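Pesticidal crystal protein Cry2Aa (Bacillus thuringiensis serovar kurstaki, PDB 1I5P) binds midgut epithelial cells of dipteran and lepidopteran larvae and promotes their colloid-osmotic lysis, acting as an insecticidal toxin. Local coordinates at residues S550-S555 with V571-N576; N554-V559 with T610-T615. All blocks are in the same frame, centred on the assembly; numbering follows the deposited sequence.

Contact 1: S550-S555 with V571-N576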
loop_
_atom_site.group_PDB
_atom_site.type_symbol
_atom_site.label_atom_id
_atom_site.label_comp_id
_atom_site.label_asym_id
_atom_site.label_seq_id
_atom_site.Cartn_x
_atom_site.Cartn_y
_atom_site.Cartn_z
ATOM N N SER A 550 12.801 -3.129 -13.545
ATOM C CA SER A 550 14.177 -2.972 -13.106
ATOM C C SER A 550 14.931 -4.178 -13.649
ATOM O O SER A 550 14.480 -5.313 -13.503
ATOM C CB SER A 550 14.272 -2.944 -11.581
ATOM O OG SER A 550 15.626 -2.823 -11.172
ATOM N N SER A 551 16.069 -3.929 -14.282
ATOM C CA SER A 551 16.859 -5.010 -14.847
ATOM C C SER A 551 18.343 -4.682 -14.728
ATOM O O SER A 551 18.902 -3.974 -15.567
ATOM C CB SER A 551 16.478 -5.215 -16.319
ATOM O OG SER A 551 17.172 -6.314 -16.886
ATOM N N ILE A 552 18.973 -5.183 -13.671
ATOM C CA ILE A 552 20.394 -4.944 -13.471
ATOM C C ILE A 552 21.116 -5.983 -14.314
ATOM O O ILE A 552 21.721 -6.923 -13.805
ATOM C CB ILE A 552 20.792 -5.093 -11.997
ATOM C CG1 ILE A 552 19.754 -4.401 -11.108
ATOM C CG2 ILE A 552 22.172 -4.489 -11.775
ATOM C CD1 ILE A 552 19.528 -2.937 -11.446
ATOM N N GLY A 553 21.014 -5.792 -15.622
ATOM C CA GLY A 553 21.604 -6.693 -16.588
ATOM C C GLY A 553 20.691 -6.616 -17.793
ATOM O O GLY A 553 19.722 -5.856 -17.775
ATOM N N ASN A 554 20.983 -7.381 -18.839
ATOM C CA ASN A 554 20.142 -7.353 -20.027
ATOM C C ASN A 554 18.992 -8.339 -19.963
ATOM O O ASN A 554 19.116 -9.438 -19.420
ATOM C CB ASN A 554 20.962 -7.628 -21.282
ATOM C CG ASN A 554 21.789 -6.442 -21.708
ATOM O OD1 ASN A 554 21.295 -5.319 -21.786
ATOM N ND2 ASN A 554 23.062 -6.687 -21.997
ATOM N N SER A 555 17.870 -7.919 -20.529
ATOM C CA SER A 555 16.674 -8.733 -20.567
ATOM C C SER A 555 15.859 -8.350 -21.795
ATOM O O SER A 555 16.069 -7.287 -22.384
ATOM C CB SER A 555 15.852 -8.523 -19.291
ATOM O OG SER A 555 15.596 -7.147 -19.066
ATOM N N VAL A 571 16.796 -4.478 -22.564
ATOM C CA VAL A 571 16.212 -3.744 -21.456
ATOM C C VAL A 571 17.222 -3.849 -20.324
ATOM O O VAL A 571 17.518 -4.940 -19.846
ATOM C CB VAL A 571 14.870 -4.359 -21.013
ATOM C CG1 VAL A 571 14.358 -3.656 -19.761
ATOM C CG2 VAL A 571 13.853 -4.234 -22.139
ATOM N N ASN A 572 17.769 -2.712 -19.914
ATOM C CA ASN A 572 18.758 -2.699 -18.847
ATOM C C ASN A 572 18.644 -1.389 -18.097
ATOM O O ASN A 572 18.828 -0.321 -18.679
ATOM C CB ASN A 572 20.165 -2.823 -19.430
ATOM C CG ASN A 572 21.185 -3.232 -18.396
ATOM O OD1 ASN A 572 21.190 -2.722 -17.274
ATOM N ND2 ASN A 572 22.066 -4.156 -18.769
ATOM N N THR A 573 18.349 -1.468 -16.805
ATOM C CA THR A 573 18.191 -0.264 -15.996
ATOM C C THR A 573 19.350 -0.058 -15.031
ATOM O O THR A 573 19.215 0.644 -14.029
ATOM C CB THR A 573 16.888 -0.324 -15.182
ATOM O OG1 THR A 573 16.980 -1.381 -14.219
ATOM C CG2 THR A 573 15.697 -0.588 -16.103
ATOM N N THR A 574 20.488 -0.675 -15.336
ATOM C CA THR A 574 21.675 -0.549 -14.495
ATOM C C THR A 574 22.033 0.919 -14.297
ATOM O O THR A 574 22.181 1.381 -13.164
ATOM C CB THR A 574 22.887 -1.265 -15.118
ATOM O OG1 THR A 574 22.606 -2.665 -15.244
ATOM C CG2 THR A 574 24.112 -1.079 -14.245
ATOM N N THR A 575 22.165 1.645 -15.405
ATOM C CA THR A 575 22.504 3.063 -15.356
ATOM C C THR A 575 21.418 3.928 -16.001
ATOM O O THR A 575 21.291 5.109 -15.681
ATOM C CB THR A 575 23.861 3.339 -16.045
ATOM O OG1 THR A 575 23.874 2.750 -17.350
ATOM C CG2 THR A 575 24.997 2.754 -15.222
ATOM N N ASN A 576 20.648 3.336 -16.910
ATOM C CA ASN A 576 19.557 4.038 -17.580
ATOM C C ASN A 576 18.279 3.817 -16.777
ATOM O O ASN A 576 17.479 2.929 -17.083
ATOM C CB ASN A 576 19.377 3.510 -19.005
ATOM C CG ASN A 576 20.430 4.035 -19.959
ATOM O OD1 ASN A 576 20.864 3.328 -20.870
ATOM N ND2 ASN A 576 20.835 5.286 -19.766
#

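Contact 2: N554-V559 with T610-T615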
loop_
_atom_site.group_PDB
_atom_site.type_symbol
_atom_site.label_atom_id
_atom_site.label_comp_id
_atom_site.label_asym_id
_atom_site.label_seq_id
_atom_site.Cartn_x
_atom_site.Cartn_y
_atom_site.Cartn_z
ATOM N N ASN A 554 20.983 -7.381 -18.839
ATOM C CA ASN A 554 20.142 -7.353 -20.027
ATOM C C ASN A 554 18.992 -8.339 -19.963
ATOM O O ASN A 554 19.116 -9.438 -19.420
ATOM C CB ASN A 554 20.962 -7.628 -21.282
ATOM C CG ASN A 554 21.789 -6.442 -21.708
ATOM O OD1 ASN A 554 21.295 -5.319 -21.786
ATOM N ND2 ASN A 554 23.062 -6.687 -21.997
ATOM N N SER A 555 17.870 -7.919 -20.529
ATOM C CA SER A 555 16.674 -8.733 -20.567
ATOM C C SER A 555 15.859 -8.350 -21.795
ATOM O O SER A 555 16.069 -7.287 -22.384
ATOM C CB SER A 555 15.852 -8.523 -19.291
ATOM O OG SER A 555 15.596 -7.147 -19.066
ATOM N N THR A 556 14.942 -9.224 -22.191
ATOM C CA THR A 556 14.103 -8.962 -23.349
ATOM C C THR A 556 12.641 -9.115 -22.956
ATOM O O THR A 556 12.248 -10.120 -22.360
ATOM C CB THR A 556 14.415 -9.937 -24.499
ATOM O OG1 THR A 556 15.794 -9.812 -24.865
ATOM C CG2 THR A 556 13.542 -9.628 -25.715
ATOM N N ILE A 557 11.840 -8.112 -23.293
ATOM C CA ILE A 557 10.424 -8.139 -22.969
ATOM C C ILE A 557 9.568 -8.375 -24.207
ATOM O O ILE A 557 9.724 -7.698 -25.222
ATOM C CB ILE A 557 9.974 -6.813 -22.316
ATOM C CG1 ILE A 557 10.844 -6.496 -21.100
ATOM C CG2 ILE A 557 8.521 -6.918 -21.877
ATOM C CD1 ILE A 557 10.545 -5.152 -20.473
ATOM N N ARG A 558 8.671 -9.350 -24.116
ATOM C CA ARG A 558 7.761 -9.668 -25.210
ATOM C C ARG A 558 6.333 -9.557 -24.691
ATOM O O ARG A 558 5.888 -10.362 -23.869
ATOM C CB ARG A 558 8.021 -11.078 -25.745
ATOM C CG ARG A 558 9.294 -11.196 -26.585
ATOM C CD ARG A 558 9.508 -12.623 -27.074
ATOM N NE ARG A 558 10.596 -12.715 -28.048
ATOM C CZ ARG A 558 11.888 -12.584 -27.759
ATOM N NH1 ARG A 558 12.276 -12.355 -26.511
ATOM N NH2 ARG A 558 12.792 -12.683 -28.724
ATOM N N VAL A 559 5.628 -8.541 -25.169
ATOM C CA VAL A 559 4.257 -8.305 -24.750
ATOM C C VAL A 559 3.287 -8.701 -25.852
ATOM O O VAL A 559 3.424 -8.281 -26.998
ATOM C CB VAL A 559 4.037 -6.817 -24.397
ATOM C CG1 VAL A 559 2.600 -6.594 -23.957
ATOM C CG2 VAL A 559 5.003 -6.400 -23.301
ATOM N N THR A 610 12.759 -12.558 -21.043
ATOM C CA THR A 610 13.928 -13.358 -21.353
ATOM C C THR A 610 15.056 -12.762 -20.526
ATOM O O THR A 610 15.347 -11.574 -20.646
ATOM C CB THR A 610 14.300 -13.248 -22.845
ATOM O OG1 THR A 610 13.203 -13.706 -23.645
ATOM C CG2 THR A 610 15.533 -14.082 -23.151
ATOM N N LEU A 611 15.676 -13.572 -19.673
ATOM C CA LEU A 611 16.773 -13.089 -18.841
ATOM C C LEU A 611 18.089 -13.336 -19.560
ATOM O O LEU A 611 18.812 -14.283 -19.255
ATOM C CB LEU A 611 16.777 -13.807 -17.489
ATOM C CG LEU A 611 15.548 -13.595 -16.604
ATOM C CD1 LEU A 611 15.746 -14.342 -15.295
ATOM C CD2 LEU A 611 15.335 -12.105 -16.346
ATOM N N ASN A 612 18.391 -12.476 -20.524
ATOM C CA ASN A 612 19.610 -12.599 -21.302
ATOM C C ASN A 612 20.847 -12.747 -20.421
ATOM O O ASN A 612 21.594 -13.718 -20.552
ATOM C CB ASN A 612 19.763 -11.387 -22.222
ATOM C CG ASN A 612 18.562 -11.195 -23.133
ATOM O OD1 ASN A 612 17.768 -10.277 -22.943
ATOM N ND2 ASN A 612 18.424 -12.067 -24.122
ATOM N N SER A 613 21.058 -11.793 -19.518
ATOM C CA SER A 613 22.219 -11.830 -18.634
ATOM C C SER A 613 22.131 -12.866 -17.513
ATOM O O SER A 613 23.118 -13.133 -16.832
ATOM C CB SER A 613 22.458 -10.446 -18.029
ATOM O OG SER A 613 22.883 -9.521 -19.016
ATOM N N GLY A 614 20.958 -13.455 -17.317
ATOM C CA GLY A 614 20.822 -14.436 -16.257
ATOM C C GLY A 614 20.447 -13.768 -14.946
ATOM O O GLY A 614 20.048 -14.433 -13.986
ATOM N N THR A 615 20.588 -12.446 -14.900
ATOM C CA THR A 615 20.234 -11.681 -13.708
ATOM C C THR A 615 18.714 -11.580 -13.609
ATOM O O THR A 615 18.019 -11.552 -14.625
ATOM C CB THR A 615 20.824 -10.267 -13.759
ATOM O OG1 THR A 615 20.720 -9.758 -15.094
ATOM C CG2 THR A 615 22.282 -10.283 -13.337
HETATM O O HOH W 1 18.863 -10.876 -17.244
HETATM O O HOH W 2 11.054 -12.127 -23.900
#

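Contact 1: S550-S555 with V571-N576
At one end of the C-terminal beta sandwich, two of the loops that cross from one sheet to the other are clasped together by Ser551 and Thr573. The backbone N of Ser551 donates to Thr573 OG1 at 2.7 Å in a nearly straight bond (170°), while Thr573 N returns a bond to Ser551 O at 2.8 Å. A weak bond from Gly553 N to Ser551 O, which thus receives two N-H groups, closes an inverse gamma turn centred on Ile552. Thr573 OG1 stands between its own backbone N and carbonyl carbon (chi1 66°), which brings it to the Ser551 N-H; it is also bonded to the backbone O of Arg586, and Ser550 OG bonds Arg586 N, so each loop has its own tie to strand 585-597.

Asn572 lays its carboxamide nearly parallel to the Gly553-Asn554 peptide plane, ND2 coming within 3.0 Å of Gly553 C. CG, anti to the backbone N (chi1 -163°), is placed beside Gly553 O, 3.1 Å away. ND2 makes a weak bond, 3.3 Å, to Asn554 OD1, the two amide planes standing almost perpendicular. On the other branch, OD1 accepts from Thr574 N at 2.9 Å, closing an Asx turn. Gly553 lies at backbone angles where a beta carbon would collide with the preceding carbonyl oxygen, and its own carbonyl is gripped from above its plane by Ser551 OG at 2.7 Å.

Ser555 OG lies close to both Ser551 OG and Val571 O, so the three oxygens form a polar cluster beside the backbone bond from Val571 N to Ser555 O, 2.9 Å. An inverse gamma turn facing an Asx turn is thus how two intersheet connections of this jelly-roll sandwich pack against each other.

Contact 2: N554-V559 with T610-T615
Arg558 and Thr610 meet round the Arg558 guanidinium, whose edge holds a water in its plane, 2.9 Å from NH1. The same water is hydrogen-bonded to Thr610 OG1 at 2.7 Å and lies beside Thr556 O, linking the two side chains indirectly; OG1 itself comes within 3.3 Å of NH1 obliquely, without a direct hydrogen bond. The second flat group, the carboxamide of Asn612, receives the hydroxyl of Thr556: OG1 donates to OD1 at 2.8 Å, in the amide plane and on a lone pair. CG of Asn612, anti to its carbonyl carbon (chi1 -56°), is placed beside Thr556 OG1 and Ser555 CA, and OD1 lies 2.9 Å from Ser555 C.

Between these groups runs the antiparallel pairing of strands 555-561 and 602-610 in the lectin-like jelly roll. Thr556 and Thr610 form a hydrogen-bonded pair: Thr556 N reaches Thr610 O, and Thr610 N answers to Thr556 O. Their side chains share one face of the sheet, the CB atoms 3.7 Å apart. On the other face Ile557 packs on Phe617 and Leu547, inside the sandwich.

Past Thr610 the chain bends through an inverse gamma turn centred on Leu611, and Ser613 then bonds to Asn554 beyond the last strand pair. Its backbone N donates nearly straight (176°) to Asn554 O, and its OG accepts from Asn554 N at 2.9 Å, so one residue engages both backbone polar atoms of Asn554. A second water donates to Asn554 O and to Thr615 O, bridging Asn554 to the far end of the loop.

The two contacts flank one length of chain: Asn554 and Ser555 belong to both, and strand 555-561, which runs on from these residues, has strand 564-571 as one neighbour and strand 602-610 as the other. Asn554 divides its groups accordingly, its side-chain OD1 serving contact 1 through a weak bond and its backbone N and O contact 2. The centres lie about 9 Å apart. Direct links join them too: Ile552 O weakly accepts from Thr615 OG1 at 3.3 Å, and Val571 CG2 packs on Ile557 CD1 at 3.8 Å. Segment 571-576 lies along the turn at 550-555, while 610-615 touches it through Thr615 and Ser613. The contact centres lie about 26 and 28 Å from the centre of the chain.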